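PDB 5SWC: carbonic anhydrase from Synechocystis sp., which catalyses the reversible hydration of carbon dioxide to hydrogencarbonate at a zinc ion, supplying carbon dioxide to RuBisCO inside the carboxysome. Local coordinates for residues 116-121 against 203-208; 54-59 against 112-117; 122-127 against 164-169. All coordinates share one frame; numbering follows the deposited sequence.

Contact 1: residues 116-121 against 203-208; sequences GHSHCG and YRIEEG. With ZN (zinc ion), chain G.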
loop_
_atom_site.group_PDB
_atom_site.type_symbol
_atom_site.label_atom_id
_atom_site.label_comp_id
_atom_site.label_asym_id
_atom_site.label_seq_id
_atom_site.Cartn_x
_atom_site.Cartn_y
_atom_site.Cartn_z
ATOM N N GLY A 116 12.050 3.101 25.619
ATOM C CA GLY A 116 13.019 2.145 25.123
ATOM C C GLY A 116 13.786 1.543 26.275
ATOM O O GLY A 116 13.548 1.867 27.408
ATOM N N HIS A 117 14.712 0.662 25.958
ATOM C CA HIS A 117 15.459 -0.011 27.010
ATOM C C HIS A 117 16.812 -0.500 26.538
ATOM O O HIS A 117 17.038 -0.744 25.347
ATOM C CB HIS A 117 14.637 -1.206 27.552
ATOM C CG HIS A 117 14.546 -2.319 26.557
ATOM N ND1 HIS A 117 15.500 -3.310 26.505
ATOM C CD2 HIS A 117 13.755 -2.494 25.466
ATOM C CE1 HIS A 117 15.262 -4.092 25.466
ATOM N NE2 HIS A 117 14.209 -3.616 24.792
ATOM N N SER A 118 17.688 -0.715 27.497
ATOM C CA SER A 118 19.050 -1.151 27.215
ATOM C C SER A 118 19.040 -2.534 26.587
ATOM O O SER A 118 18.193 -3.394 26.901
ATOM C CB SER A 118 19.906 -1.076 28.442
ATOM O OG SER A 118 19.374 -1.882 29.484
ATOM N N HIS A 119 20.007 -2.763 25.706
ATOM C CA HIS A 119 20.220 -4.091 25.093
ATOM C C HIS A 119 19.095 -4.533 24.168
ATOM O O HIS A 119 18.813 -5.732 24.056
ATOM C CB HIS A 119 20.497 -5.143 26.144
ATOM C CG HIS A 119 21.594 -4.786 27.082
ATOM N ND1 HIS A 119 22.890 -4.628 26.653
ATOM C CD2 HIS A 119 21.609 -4.625 28.425
ATOM C CE1 HIS A 119 23.665 -4.371 27.697
ATOM N NE2 HIS A 119 22.919 -4.398 28.784
ATOM N N CYS A 120 18.410 -3.569 23.582
ATOM C CA CYS A 120 17.260 -3.872 22.755
ATOM C C CYS A 120 17.641 -4.638 21.499
ATOM O O CYS A 120 18.450 -4.188 20.688
ATOM C CB CYS A 120 16.525 -2.580 22.402
ATOM S SG CYS A 120 14.987 -2.816 21.450
ATOM N N GLY A 121 16.955 -5.741 21.282
ATOM C CA GLY A 121 17.213 -6.606 20.133
ATOM C C GLY A 121 16.871 -5.932 18.813
ATOM O O GLY A 121 17.594 -6.140 17.811
ATOM N N TYR A 203 14.792 2.760 29.783
ATOM C CA TYR A 203 14.869 1.863 30.949
ATOM C C TYR A 203 16.175 1.079 30.879
ATOM O O TYR A 203 16.423 0.307 29.958
ATOM C CB TYR A 203 13.647 0.941 30.956
ATOM C CG TYR A 203 13.721 -0.227 31.915
ATOM C CD1 TYR A 203 14.093 -0.055 33.241
ATOM C CD2 TYR A 203 13.360 -1.488 31.511
ATOM C CE1 TYR A 203 14.148 -1.130 34.115
ATOM C CE2 TYR A 203 13.423 -2.575 32.366
ATOM C CZ TYR A 203 13.811 -2.380 33.667
ATOM O OH TYR A 203 13.852 -3.439 34.544
ATOM N N ARG A 204 17.038 1.313 31.866
ATOM C CA ARG A 204 18.337 0.640 31.985
ATOM C C ARG A 204 18.152 -0.572 32.880
ATOM O O ARG A 204 18.014 -0.455 34.115
ATOM C CB ARG A 204 19.389 1.610 32.526
ATOM C CG ARG A 204 19.507 2.782 31.641
ATOM C CD ARG A 204 20.581 3.729 32.059
ATOM N NE ARG A 204 21.889 3.178 31.744
ATOM C CZ ARG A 204 22.951 3.277 32.531
ATOM N NH1 ARG A 204 22.851 3.926 33.692
ATOM N NH2 ARG A 204 24.127 2.763 32.145
ATOM N N ILE A 205 18.146 -1.742 32.264
ATOM C CA ILE A 205 17.742 -2.982 32.939
ATOM C C ILE A 205 18.689 -3.340 34.086
ATOM O O ILE A 205 18.250 -3.548 35.217
ATOM C CB ILE A 205 17.692 -4.126 31.927
ATOM C CG1 ILE A 205 16.595 -3.906 30.866
ATOM C CG2 ILE A 205 17.451 -5.469 32.656
ATOM C CD1 ILE A 205 16.699 -4.850 29.728
ATOM N N GLU A 206 19.997 -3.445 33.838
ATOM C CA GLU A 206 20.951 -3.830 34.879
ATOM C C GLU A 206 21.028 -2.821 36.014
ATOM O O GLU A 206 21.203 -3.190 37.173
ATOM C CB GLU A 206 22.343 -4.024 34.262
ATOM C CG GLU A 206 23.400 -4.425 35.273
ATOM C CD GLU A 206 24.775 -4.702 34.677
ATOM O OE1 GLU A 206 24.993 -4.425 33.472
ATOM O OE2 GLU A 206 25.658 -5.120 35.440
ATOM N N GLU A 207 20.931 -1.547 35.653
ATOM C CA GLU A 207 21.197 -0.468 36.576
ATOM C C GLU A 207 19.969 -0.069 37.378
ATOM O O GLU A 207 20.117 0.632 38.384
ATOM C CB GLU A 207 21.707 0.754 35.809
ATOM C CG GLU A 207 23.010 0.558 35.123
ATOM C CD GLU A 207 22.968 -0.061 33.719
ATOM O OE1 GLU A 207 21.911 -0.403 33.174
ATOM O OE2 GLU A 207 24.103 -0.248 33.199
ATOM N N GLY A 208 18.803 -0.539 36.970
ATOM C CA GLY A 208 17.593 -0.256 37.726
ATOM C C GLY A 208 17.209 1.218 37.769
ATOM O O GLY A 208 16.931 1.765 38.840
HETATM ZN ZN ZN G . 13.725 -4.136 22.856
HETATM O O HOH W 1 21.291 -2.444 31.380
HETATM O O HOH W 2 23.862 -3.587 31.167
HETATM O O HOH W 3 14.573 -6.041 22.847
#
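Y203 and G116 are joined by the first of two backbone hydrogen bonds, Y203 N donating its N-H to G116 O at 2.8 Å. The second runs the other way, from S118 N to Y203 O at 2.9 Å. Together they bracket H117, which pairs with Y203 in a parallel bridge just where both strands run out.

A side chain carries the pairing past the end of the sheet. S118 OG accepts the N-H of I205 in a nearly straight bond (3.0 Å, 169° at the hydrogen). Its position between its own backbone N and carbonyl carbon, chi1 59°, turns OG to that N-H, and a short hydroxyl suits the task. The same oxygen is hydrogen-bonded to water 1, which accepts from E206 N and donates to E207 OE1. With an alanine at S118, the I205 N-H would probably be left without this acceptor and water 1 without one of its three partners.

On the metal side, H117 ND1 donates to S118 O at 2.7 Å, a bent bond (131°) in which the nitrogen stands above the carbonyl plane. This helps set the ring's rotation, with NE2 bound to zinc at 2.1 Å. A type II turn from H117 to C120 brings C120 SG round to the same ion at 2.3 Å; water 3 is also bound to the ion and accepts the N-H of G121.

Van der Waals contact is slight: I205 lies alongside H117, its CD1 3.8 Å from ND1 of the imidazole.

C58, ending strand 53-58, is the third protein ligand. C120 takes the N-cap position of helix 121-126 and touches V170 of helix 162-181, while F42 of the second subunit packs on Y203, near the end of strand 197-204, and on I205 in the loop just after it.

Contact 2: residues 54-59 against 112-117; sequences LFICCS and IIVCGH. With ZN (zinc ion), chain G.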
loop_
_atom_site.group_PDB
_atom_site.type_symbol
_atom_site.label_atom_id
_atom_site.label_comp_id
_atom_site.label_asym_id
_atom_site.label_seq_id
_atom_site.Cartn_x
_atom_site.Cartn_y
_atom_site.Cartn_z
ATOM N N LEU A 54 -0.610 6.655 28.208
ATOM C CA LEU A 54 -0.332 5.750 27.116
ATOM C C LEU A 54 1.158 5.430 27.150
ATOM O O LEU A 54 2.005 6.334 27.087
ATOM C CB LEU A 54 -0.677 6.384 25.770
ATOM C CG LEU A 54 -0.146 5.661 24.522
ATOM C CD1 LEU A 54 -0.640 4.240 24.385
ATOM C CD2 LEU A 54 -0.486 6.462 23.228
ATOM N N PHE A 55 1.465 4.164 27.401
ATOM C CA PHE A 55 2.858 3.725 27.594
ATOM C C PHE A 55 3.223 2.820 26.447
ATOM O O PHE A 55 2.626 1.775 26.249
ATOM C CB PHE A 55 2.982 2.983 28.960
ATOM C CG PHE A 55 4.354 2.922 29.515
ATOM C CD1 PHE A 55 5.239 1.937 29.116
ATOM C CD2 PHE A 55 4.743 3.817 30.474
ATOM C CE1 PHE A 55 6.522 1.902 29.648
ATOM C CE2 PHE A 55 6.038 3.777 31.007
ATOM C CZ PHE A 55 6.895 2.802 30.569
ATOM N N ILE A 56 4.204 3.233 25.651
ATOM C CA ILE A 56 4.661 2.511 24.473
ATOM C C ILE A 56 5.996 1.917 24.815
ATOM O O ILE A 56 6.924 2.668 25.189
ATOM C CB ILE A 56 4.793 3.468 23.266
ATOM C CG1 ILE A 56 3.464 4.097 22.927
ATOM C CG2 ILE A 56 5.430 2.757 22.078
ATOM C CD1 ILE A 56 3.542 5.432 22.202
ATOM N N CYS A 57 6.148 0.604 24.740
ATOM C CA CYS A 57 7.413 0.011 25.098
ATOM C C CYS A 57 7.712 -1.231 24.288
ATOM O O CYS A 57 6.915 -1.639 23.440
ATOM C CB CYS A 57 7.434 -0.262 26.599
ATOM S SG CYS A 57 6.429 -1.597 27.194
ATOM N N CYS A 58 8.865 -1.817 24.491
ATOM C CA CYS A 58 9.243 -2.975 23.713
ATOM C C CYS A 58 8.579 -4.235 24.182
ATOM O O CYS A 58 8.276 -4.412 25.362
ATOM C CB CYS A 58 10.774 -3.121 23.741
ATOM S SG CYS A 58 11.466 -4.344 22.561
ATOM N N SER A 59 8.401 -5.162 23.258
ATOM C CA SER A 59 7.918 -6.526 23.546
ATOM C C SER A 59 8.866 -7.347 24.384
ATOM O O SER A 59 8.485 -8.345 24.972
ATOM C CB SER A 59 7.663 -7.262 22.241
ATOM O OG SER A 59 6.647 -6.671 21.476
ATOM N N ILE A 112 1.755 10.657 27.052
ATOM C CA ILE A 112 2.290 9.581 26.239
ATOM C C ILE A 112 3.764 9.402 26.605
ATOM O O ILE A 112 4.513 10.386 26.614
ATOM C CB ILE A 112 2.216 9.852 24.736
ATOM C CG1 ILE A 112 0.754 10.080 24.355
ATOM C CG2 ILE A 112 2.815 8.688 23.953
ATOM C CD1 ILE A 112 0.545 10.491 22.865
ATOM N N ILE A 113 4.169 8.182 26.909
ATOM C CA ILE A 113 5.560 7.846 27.198
ATOM C C ILE A 113 6.043 6.842 26.167
ATOM O O ILE A 113 5.462 5.754 26.063
ATOM C CB ILE A 113 5.742 7.256 28.596
ATOM C CG1 ILE A 113 5.233 8.243 29.650
ATOM C CG2 ILE A 113 7.236 6.926 28.832
ATOM C CD1 ILE A 113 5.239 7.707 31.069
ATOM N N VAL A 114 7.084 7.159 25.410
ATOM C CA VAL A 114 7.791 6.210 24.567
ATOM C C VAL A 114 8.967 5.722 25.399
ATOM O O VAL A 114 9.861 6.510 25.737
ATOM C CB VAL A 114 8.326 6.820 23.261
ATOM C CG1 VAL A 114 9.073 5.779 22.468
ATOM C CG2 VAL A 114 7.184 7.417 22.438
ATOM N N CYS A 115 8.975 4.442 25.763
ATOM C CA CYS A 115 9.985 3.858 26.604
ATOM C C CYS A 115 10.784 2.821 25.812
ATOM O O CYS A 115 10.265 1.783 25.391
ATOM C CB CYS A 115 9.307 3.229 27.819
ATOM S SG CYS A 115 10.462 2.482 28.984
ATOM N N GLY A 116 12.050 3.101 25.619
ATOM C CA GLY A 116 13.019 2.145 25.123
ATOM C C GLY A 116 13.786 1.543 26.275
ATOM O O GLY A 116 13.548 1.867 27.408
ATOM N N HIS A 117 14.712 0.662 25.958
ATOM C CA HIS A 117 15.459 -0.011 27.010
ATOM C C HIS A 117 16.812 -0.500 26.538
ATOM O O HIS A 117 17.038 -0.744 25.347
ATOM C CB HIS A 117 14.637 -1.206 27.552
ATOM C CG HIS A 117 14.546 -2.319 26.557
ATOM N ND1 HIS A 117 15.500 -3.310 26.505
ATOM C CD2 HIS A 117 13.755 -2.494 25.466
ATOM C CE1 HIS A 117 15.262 -4.092 25.466
ATOM N NE2 HIS A 117 14.209 -3.616 24.792
HETATM ZN ZN ZN G . 13.725 -4.136 22.856
HETATM O O HOH W 4 10.964 -0.642 26.278
HETATM O O HOH W 3 14.573 -6.041 22.847
#
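C58 and H117 meet at the zinc ion, to which C58 SG binds at 2.3 Å. The CB of C58 lies near the plane of the H117 ring, at its edge, 3.5 Å from CD2, and the sulfur is at the edge too. Trans to the backbone N (chi1 -169°), SG reaches forward to the metal.

Behind the ligands the strands have parted, and water 4 fills in, accepting from C58 N and donating to C115 O at 2.7 Å. Farther back the parallel ladder is regular: I113 N to L54 O, I56 N to I113 O and C115 N to I56 O, the last 2.8 Å long, each with the donor close to the line of the C=O bond. On one face the broad F55 ring spans two neighbours, its CD2 reaching I113 CD1 and its CE1 lying 3.6 Å from C115 CB, with C115 SG in an oblique sulfur-aromatic contact. On the other, branched I56 sends CD1 to I112 CG2 at 3.8 Å and more loosely to V114 CG2. The buried strands thus hold two ligands at their ends.

With C120, they form the two-cysteine, one-histidine zinc site of beta-carbonic anhydrases; water 3 as fourth ligand is consistent with a water that zinc would polarise toward the hydroxide that attacks carbon dioxide.

Contact 3: residues 122-127 against 164-169; sequences AMKGLL and DLIEVA. With FMT (formic acid), chain O.
L127 packs on I166 in a helix-helix contact on the outer side of the alpha/beta fold of this beta-carbonic anhydrase, where short helix 121-126 and the residue after it meet the first turns of helix 162-181. The main bump is the isobutyl group of L127. Its CD1 drops into a shallow hollow made by the neighbours L165 and I166 and, a turn further on, A169, 3.7 Å from I166 CG1 and 4.2 Å from A169 CB. CD2 slides past L165, whose side chain runs the opposite way and also touches V153 of helix 147-156.

The alanine suits the place where the backbones draw nearest, at M123 and A169: its lone methyl meets M123 CB at 4.3 Å. At the margin I166 CD1 rests on the aliphatic part of K124, 3.9 Å from CG, so that lysine contributes methylenes while its extended chain carries the ammonium onward from the contact.

M123 follows a different path. Flexible and unbranched, it bends at chi2 (-54°) and again at chi3, leading its end away from the 164-169 turns; its side chain also touches V170 and N173 farther along the long helix, and its SD passes 3.7 Å from A169 O.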
loop_
_atom_site.group_PDB
_atom_site.type_symbol
_atom_site.label_atom_id
_atom_site.label_comp_id
_atom_site.label_asym_id
_atom_site.label_seq_id
_atom_site.Cartn_x
_atom_site.Cartn_y
_atom_site.Cartn_z
ATOM N N ALA A 122 15.838 -5.111 18.768
ATOM C CA ALA A 122 15.487 -4.385 17.560
ATOM C C ALA A 122 16.582 -3.424 17.156
ATOM O O ALA A 122 16.877 -3.225 15.975
ATOM C CB ALA A 122 14.174 -3.656 17.769
ATOM N N MET A 123 17.247 -2.851 18.153
ATOM C CA MET A 123 18.300 -1.906 17.885
ATOM C C MET A 123 19.583 -2.606 17.425
ATOM O O MET A 123 20.273 -2.128 16.556
ATOM C CB MET A 123 18.533 -1.022 19.115
ATOM C CG MET A 123 17.350 -0.106 19.391
ATOM S SD MET A 123 16.818 0.940 18.016
ATOM C CE MET A 123 15.478 0.035 17.333
ATOM N N LYS A 124 19.890 -3.759 18.003
ATOM C CA LYS A 124 20.977 -4.580 17.491
ATOM C C LYS A 124 20.747 -4.926 16.012
ATOM O O LYS A 124 21.655 -4.842 15.179
ATOM C CB LYS A 124 21.131 -5.834 18.337
ATOM C CG LYS A 124 21.572 -5.535 19.773
ATOM C CD LYS A 124 21.706 -6.863 20.544
ATOM C CE LYS A 124 22.043 -6.629 21.981
ATOM N NZ LYS A 124 22.346 -7.935 22.640
ATOM N N GLY A 125 19.505 -5.264 15.703
ATOM C CA GLY A 125 19.111 -5.564 14.334
ATOM C C GLY A 125 19.291 -4.377 13.397
ATOM O O GLY A 125 19.792 -4.509 12.283
ATOM N N LEU A 126 18.826 -3.223 13.857
ATOM C CA LEU A 126 18.942 -1.998 13.067
ATOM C C LEU A 126 20.369 -1.691 12.629
ATOM O O LEU A 126 20.597 -1.213 11.542
ATOM C CB LEU A 126 18.380 -0.837 13.897
ATOM C CG LEU A 126 18.259 0.470 13.145
ATOM C CD1 LEU A 126 17.185 0.387 12.072
ATOM C CD2 LEU A 126 17.966 1.605 14.136
ATOM N N LEU A 127 21.325 -1.992 13.522
ATOM C CA LEU A 127 22.725 -1.748 13.259
ATOM C C LEU A 127 23.374 -2.817 12.366
ATOM O O LEU A 127 24.520 -2.675 11.952
ATOM C CB LEU A 127 23.461 -1.635 14.595
ATOM C CG LEU A 127 23.072 -0.453 15.490
ATOM C CD1 LEU A 127 23.615 -0.586 16.922
ATOM C CD2 LEU A 127 23.522 0.849 14.901
ATOM N N ASP A 164 28.527 0.783 23.156
ATOM C CA ASP A 164 28.353 2.235 23.063
ATOM C C ASP A 164 27.451 2.612 21.901
ATOM O O ASP A 164 26.580 3.487 22.003
ATOM C CB ASP A 164 29.712 2.917 22.846
ATOM C CG ASP A 164 30.622 2.852 24.055
ATOM O OD1 ASP A 164 30.112 2.739 25.186
ATOM O OD2 ASP A 164 31.859 2.926 23.856
ATOM N N LEU A 165 27.624 1.937 20.776
ATOM C CA LEU A 165 26.788 2.205 19.620
ATOM C C LEU A 165 25.341 1.768 19.827
ATOM O O LEU A 165 24.422 2.471 19.486
ATOM C CB LEU A 165 27.416 1.509 18.410
ATOM C CG LEU A 165 26.716 1.752 17.086
ATOM C CD1 LEU A 165 26.672 3.251 16.760
ATOM C CD2 LEU A 165 27.440 0.985 15.984
ATOM N N ILE A 166 25.148 0.615 20.452
ATOM C CA ILE A 166 23.796 0.138 20.731
ATOM C C ILE A 166 23.085 1.103 21.677
ATOM O O ILE A 166 21.917 1.413 21.503
ATOM C CB ILE A 166 23.812 -1.282 21.285
ATOM C CG1 ILE A 166 24.300 -2.244 20.191
ATOM C CG2 ILE A 166 22.410 -1.683 21.781
ATOM C CD1 ILE A 166 24.784 -3.569 20.691
ATOM N N GLU A 167 23.821 1.593 22.666
ATOM C CA GLU A 167 23.247 2.547 23.641
ATOM C C GLU A 167 22.773 3.820 22.956
ATOM O O GLU A 167 21.646 4.309 23.199
ATOM C CB GLU A 167 24.316 2.848 24.691
ATOM C CG GLU A 167 23.975 3.835 25.776
ATOM C CD GLU A 167 25.114 3.932 26.819
ATOM O OE1 GLU A 167 25.106 3.122 27.764
ATOM O OE2 GLU A 167 26.027 4.780 26.689
ATOM N N VAL A 168 23.568 4.360 22.033
ATOM C CA VAL A 168 23.135 5.557 21.317
ATOM C C VAL A 168 21.936 5.242 20.420
ATOM O O VAL A 168 21.004 6.029 20.319
ATOM C CB VAL A 168 24.304 6.137 20.491
ATOM C CG1 VAL A 168 23.831 7.120 19.485
ATOM C CG2 VAL A 168 25.305 6.774 21.436
ATOM N N ALA A 169 21.912 4.079 19.783
ATOM C CA ALA A 169 20.752 3.698 18.959
ATOM C C ALA A 169 19.500 3.595 19.789
ATOM O O ALA A 169 18.433 4.045 19.306
ATOM C CB ALA A 169 20.995 2.369 18.244
HETATM C C FMT O . 12.844 -7.440 20.539
HETATM O O1 FMT O . 12.968 -7.750 21.744
HETATM O O2 FMT O . 13.350 -6.436 20.083
#

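Overall arrangement
From the N terminus, strand 53-58 comes first, and contact 2 closes a loop of 52 residues when strand 111-117 settles beside it, parallel. Contact 1 opens on the end of that second strand, sharing G116 and H117, and closes a longer, mostly helical loop when strand 197-204 arrives on the other side of 111-117. Contact 3 is nested within that loop and follows contact 2 in series; it joins helix 121-126, which follows the last zinc ligand, to helix 162-181. Contacts 1 and 2 thus tie three adjacent strands of one sheet and meet at the zinc ion, while the centre of contact 3 lies about 17 Å from that of contact 2.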